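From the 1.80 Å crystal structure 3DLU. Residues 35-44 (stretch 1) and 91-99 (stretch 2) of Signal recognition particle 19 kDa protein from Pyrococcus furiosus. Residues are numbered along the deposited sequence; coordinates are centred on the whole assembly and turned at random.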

# COMPACT_ATOMS: atom_id res chain seq x y z
N GLU A 35 -12.64 -3.16 5.11
CA GLU A 35 -12.95 -4.34 5.91
C GLU A 35 -14.43 -4.73 5.78
O GLU A 35 -14.77 -5.90 5.84
CB GLU A 35 -12.61 -4.10 7.39
N GLU A 36 -15.29 -3.74 5.58
CA GLU A 36 -16.71 -4.04 5.38
C GLU A 36 -16.94 -4.73 4.04
O GLU A 36 -17.76 -5.64 3.93
CB GLU A 36 -17.55 -2.76 5.46
CG GLU A 36 -17.70 -2.19 6.87
CD GLU A 36 -18.55 -0.93 6.88
OE1 GLU A 36 -18.20 0.02 6.16
OE2 GLU A 36 -19.57 -0.89 7.60
N ILE A 37 -16.23 -4.26 3.02
CA ILE A 37 -16.30 -4.87 1.70
C ILE A 37 -15.78 -6.31 1.75
O ILE A 37 -16.37 -7.20 1.15
CB ILE A 37 -15.50 -4.03 0.70
CG1 ILE A 37 -16.22 -2.68 0.53
CG2 ILE A 37 -15.34 -4.74 -0.64
CD1 ILE A 37 -15.38 -1.60 -0.15
N VAL A 38 -14.71 -6.53 2.49
CA VAL A 38 -14.17 -7.88 2.61
C VAL A 38 -15.18 -8.78 3.33
O VAL A 38 -15.45 -9.90 2.89
CB VAL A 38 -12.81 -7.90 3.33
CG1 VAL A 38 -12.43 -9.33 3.72
CG2 VAL A 38 -11.74 -7.26 2.46
N ARG A 39 -15.73 -8.28 4.42
CA ARG A 39 -16.74 -9.04 5.16
C ARG A 39 -17.93 -9.38 4.29
O ARG A 39 -18.41 -10.53 4.30
CB ARG A 39 -17.20 -8.28 6.41
CG ARG A 39 -18.17 -9.08 7.24
CD ARG A 39 -18.72 -8.27 8.40
NE ARG A 39 -19.84 -8.95 9.04
CZ ARG A 39 -20.61 -8.42 9.98
NH1 ARG A 39 -20.39 -7.18 10.41
NH2 ARG A 39 -21.61 -9.12 10.50
N ALA A 40 -18.43 -8.40 3.54
CA ALA A 40 -19.55 -8.61 2.60
C ALA A 40 -19.22 -9.65 1.53
O ALA A 40 -20.03 -10.52 1.24
CB ALA A 40 -19.97 -7.29 1.95
N ALA A 41 -18.04 -9.54 0.93
CA ALA A 41 -17.62 -10.46 -0.13
C ALA A 41 -17.61 -11.90 0.37
O ALA A 41 -18.08 -12.80 -0.30
CB ALA A 41 -16.25 -10.07 -0.69
N GLU A 42 -17.08 -12.08 1.58
CA GLU A 42 -16.98 -13.41 2.18
C GLU A 42 -18.38 -13.95 2.45
O GLU A 42 -18.68 -15.11 2.14
CB GLU A 42 -16.16 -13.34 3.46
CG GLU A 42 -14.66 -13.12 3.20
CD GLU A 42 -13.88 -12.83 4.47
OE1 GLU A 42 -14.51 -12.51 5.51
OE2 GLU A 42 -12.63 -12.90 4.43
N GLU A 43 -19.25 -13.12 3.01
CA GLU A 43 -20.62 -13.54 3.25
C GLU A 43 -21.34 -13.91 1.96
O GLU A 43 -22.18 -14.81 1.95
CB GLU A 43 -21.41 -12.50 4.05
CG GLU A 43 -21.14 -12.56 5.55
CD GLU A 43 -22.40 -12.31 6.37
OE1 GLU A 43 -23.50 -12.26 5.78
OE2 GLU A 43 -22.28 -12.17 7.61
N LEU A 44 -21.00 -13.21 0.87
CA LEU A 44 -21.59 -13.46 -0.45
C LEU A 44 -20.95 -14.64 -1.18
O LEU A 44 -21.34 -14.97 -2.30
CB LEU A 44 -21.49 -12.20 -1.33
CG LEU A 44 -22.32 -11.02 -0.82
CD1 LEU A 44 -21.87 -9.70 -1.45
CD2 LEU A 44 -23.81 -11.28 -1.06
N LYS A 91 -25.33 -5.82 1.17
CA LYS A 91 -24.88 -6.64 2.28
C LYS A 91 -24.29 -5.78 3.40
O LYS A 91 -24.52 -6.04 4.59
CB LYS A 91 -23.87 -7.68 1.80
CG LYS A 91 -23.30 -8.54 2.90
CD LYS A 91 -24.36 -9.42 3.54
CE LYS A 91 -25.17 -10.15 2.48
NZ LYS A 91 -26.06 -11.16 3.13
N ILE A 92 -23.53 -4.75 3.03
CA ILE A 92 -22.97 -3.85 4.03
C ILE A 92 -24.09 -3.10 4.77
O ILE A 92 -24.04 -2.92 5.99
CB ILE A 92 -21.97 -2.86 3.41
CG1 ILE A 92 -20.73 -3.60 2.90
CG2 ILE A 92 -21.56 -1.79 4.44
CD1 ILE A 92 -19.73 -2.68 2.16
N ARG A 93 -25.12 -2.68 4.03
CA ARG A 93 -26.28 -2.03 4.64
C ARG A 93 -26.90 -2.96 5.69
O ARG A 93 -27.26 -2.54 6.79
CB ARG A 93 -27.31 -1.66 3.58
CG ARG A 93 -28.67 -1.17 4.14
CD ARG A 93 -29.52 -0.51 3.03
NE ARG A 93 -28.95 0.78 2.66
CZ ARG A 93 -28.26 1.00 1.54
NH1 ARG A 93 -28.11 0.02 0.65
NH2 ARG A 93 -27.74 2.19 1.31
N GLU A 94 -27.03 -4.23 5.33
CA GLU A 94 -27.59 -5.22 6.24
C GLU A 94 -26.73 -5.41 7.49
O GLU A 94 -27.26 -5.40 8.61
CB GLU A 94 -27.84 -6.53 5.49
CG GLU A 94 -28.26 -7.69 6.36
CD GLU A 94 -28.20 -9.02 5.61
OE1 GLU A 94 -28.27 -10.09 6.27
OE2 GLU A 94 -28.08 -9.01 4.37
N PHE A 95 -25.41 -5.57 7.33
CA PHE A 95 -24.50 -5.66 8.48
C PHE A 95 -24.68 -4.46 9.39
O PHE A 95 -24.69 -4.59 10.61
CB PHE A 95 -23.02 -5.61 8.06
CG PHE A 95 -22.54 -6.79 7.28
CD1 PHE A 95 -23.11 -8.04 7.46
CD2 PHE A 95 -21.49 -6.66 6.38
CE1 PHE A 95 -22.64 -9.13 6.75
CE2 PHE A 95 -21.02 -7.74 5.66
CZ PHE A 95 -21.60 -8.98 5.84
N ARG A 96 -24.76 -3.28 8.79
CA ARG A 96 -24.85 -2.06 9.58
C ARG A 96 -26.16 -1.99 10.37
O ARG A 96 -26.17 -1.53 11.51
CB ARG A 96 -24.67 -0.82 8.68
CG ARG A 96 -23.23 -0.69 8.16
CD ARG A 96 -23.12 0.52 7.25
NE ARG A 96 -21.73 0.77 6.87
CZ ARG A 96 -21.35 1.84 6.18
NH1 ARG A 96 -22.25 2.75 5.79
NH2 ARG A 96 -20.07 1.99 5.88
N ARG A 97 -27.25 -2.43 9.76
CA ARG A 97 -28.53 -2.48 10.48
C ARG A 97 -28.44 -3.46 11.66
O ARG A 97 -28.96 -3.19 12.73
CB ARG A 97 -29.67 -2.87 9.54
CG ARG A 97 -30.10 -1.73 8.63
CD ARG A 97 -31.00 -2.21 7.50
NE ARG A 97 -31.63 -1.08 6.81
CZ ARG A 97 -32.19 -1.16 5.61
NH1 ARG A 97 -32.19 -2.32 4.95
NH2 ARG A 97 -32.74 -0.08 5.06
N ARG A 98 -27.75 -4.57 11.46
CA ARG A 98 -27.52 -5.51 12.56
C ARG A 98 -26.70 -4.89 13.69
O ARG A 98 -27.05 -5.02 14.86
CB ARG A 98 -26.88 -6.81 12.07
CG ARG A 98 -27.85 -7.75 11.39
CD ARG A 98 -27.31 -9.18 11.38
NE ARG A 98 -26.41 -9.42 10.25
CZ ARG A 98 -26.82 -9.81 9.05
NH1 ARG A 98 -28.11 -10.01 8.82
NH2 ARG A 98 -25.94 -10.00 8.07
N SER A 99 -25.64 -4.18 13.34
CA SER A 99 -24.79 -3.54 14.35
C SER A 99 -25.50 -2.41 15.07
O SER A 99 -25.12 -2.04 16.19
CB SER A 99 -23.52 -2.98 13.70
OG SER A 99 -22.89 -3.98 12.93
O HOH W 1 -23.17 -6.57 11.93

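How do two helices that run across one another come close enough to pack? The axes of helix 35-43 and helix 91-99 approach to 9.5 Å, with 105° between their N-to-C directions, and the backbones draw nearest where Ala 40 CA lies 5.7 Å from Lys 91 CA. A methyl group is all that Ala 40 places in this gap, and it serves several neighbours: its CB is 3.7 Å from Lys 91 CG, 3.9 Å from Ile 92 CG1 and 3.9 Å from Phe 95 CE2. Ile 92 points toward the first helix and extends the apolar patch, its CD1 lying 3.9 Å from Ile 37 CG1. The contact buries 540 Å², counting both sides.

What does Phe 95 find on the other helix? Its side chain is a knob in a hole formed by Glu 36, Arg 39, Ala 40 and Glu 43, and it has the largest covered area of any residue in the contact. The ring edge meets backbone, with Phe 95 CE2 3.4 Å from Ala 40 N and 4.2 Å from Glu 36 O; those two polar atoms are already satisfied by each other, since Ala 40 N donates to Glu 36 O at 2.9 Å within the helix, so the ring can cover them without leaving either unpaired. Over one face lies Arg 39. Its extended chain, with chi1 to chi3 all t, lays the guanidinium flat on the ring, the planes at 10° and Arg 39 CZ 3.8 Å from the centroid of Phe 95. Arg 39 CD also sits 3.8 Å from that centroid in a CH-pi contact, so aliphatic chain and cationic head share the same face.

Which direct hydrogen bonds cross between the helices, and are their atoms satisfied? Glu 36 is buried, and its carboxylate meets the guanidinium of Arg 96 in a two-pronged salt bridge: Arg 96 NH2 donates to Glu 36 OE1 at 2.7 Å and Arg 96 NE donates to Glu 36 OE2 at 2.8 Å, with angles of 162° and 171°. The carboxylate approaches the guanidinium at its edge, where the N-H groups point, so both oxygens receive nearly straight bonds. Arg 96 NH1 and NH2 have further partners elsewhere in the structure.

How are the charges around Glu 43 and Glu 94 paired? Glu 94 collects two cations of its own helix, accepting from Lys 91 NZ at OE2 (3.2 Å) and from Arg 98 NH1 at OE1 (2.6 Å), with a weak second bond from Arg 98 NH2 to OE1 at 2.9 Å. Across the gap, Glu 43 OE1 makes a long salt bridge with Lys 91 NZ at 3.8 Å and lies 4.0 Å from Arg 98 NH2, near enough for favourable electrostatics only. Arg 39 gains a bridge through solvent: its NH1 donates to water 1 at 3.2 Å, and that water hydrogen-bonds Ser 99 OG at 2.8 Å.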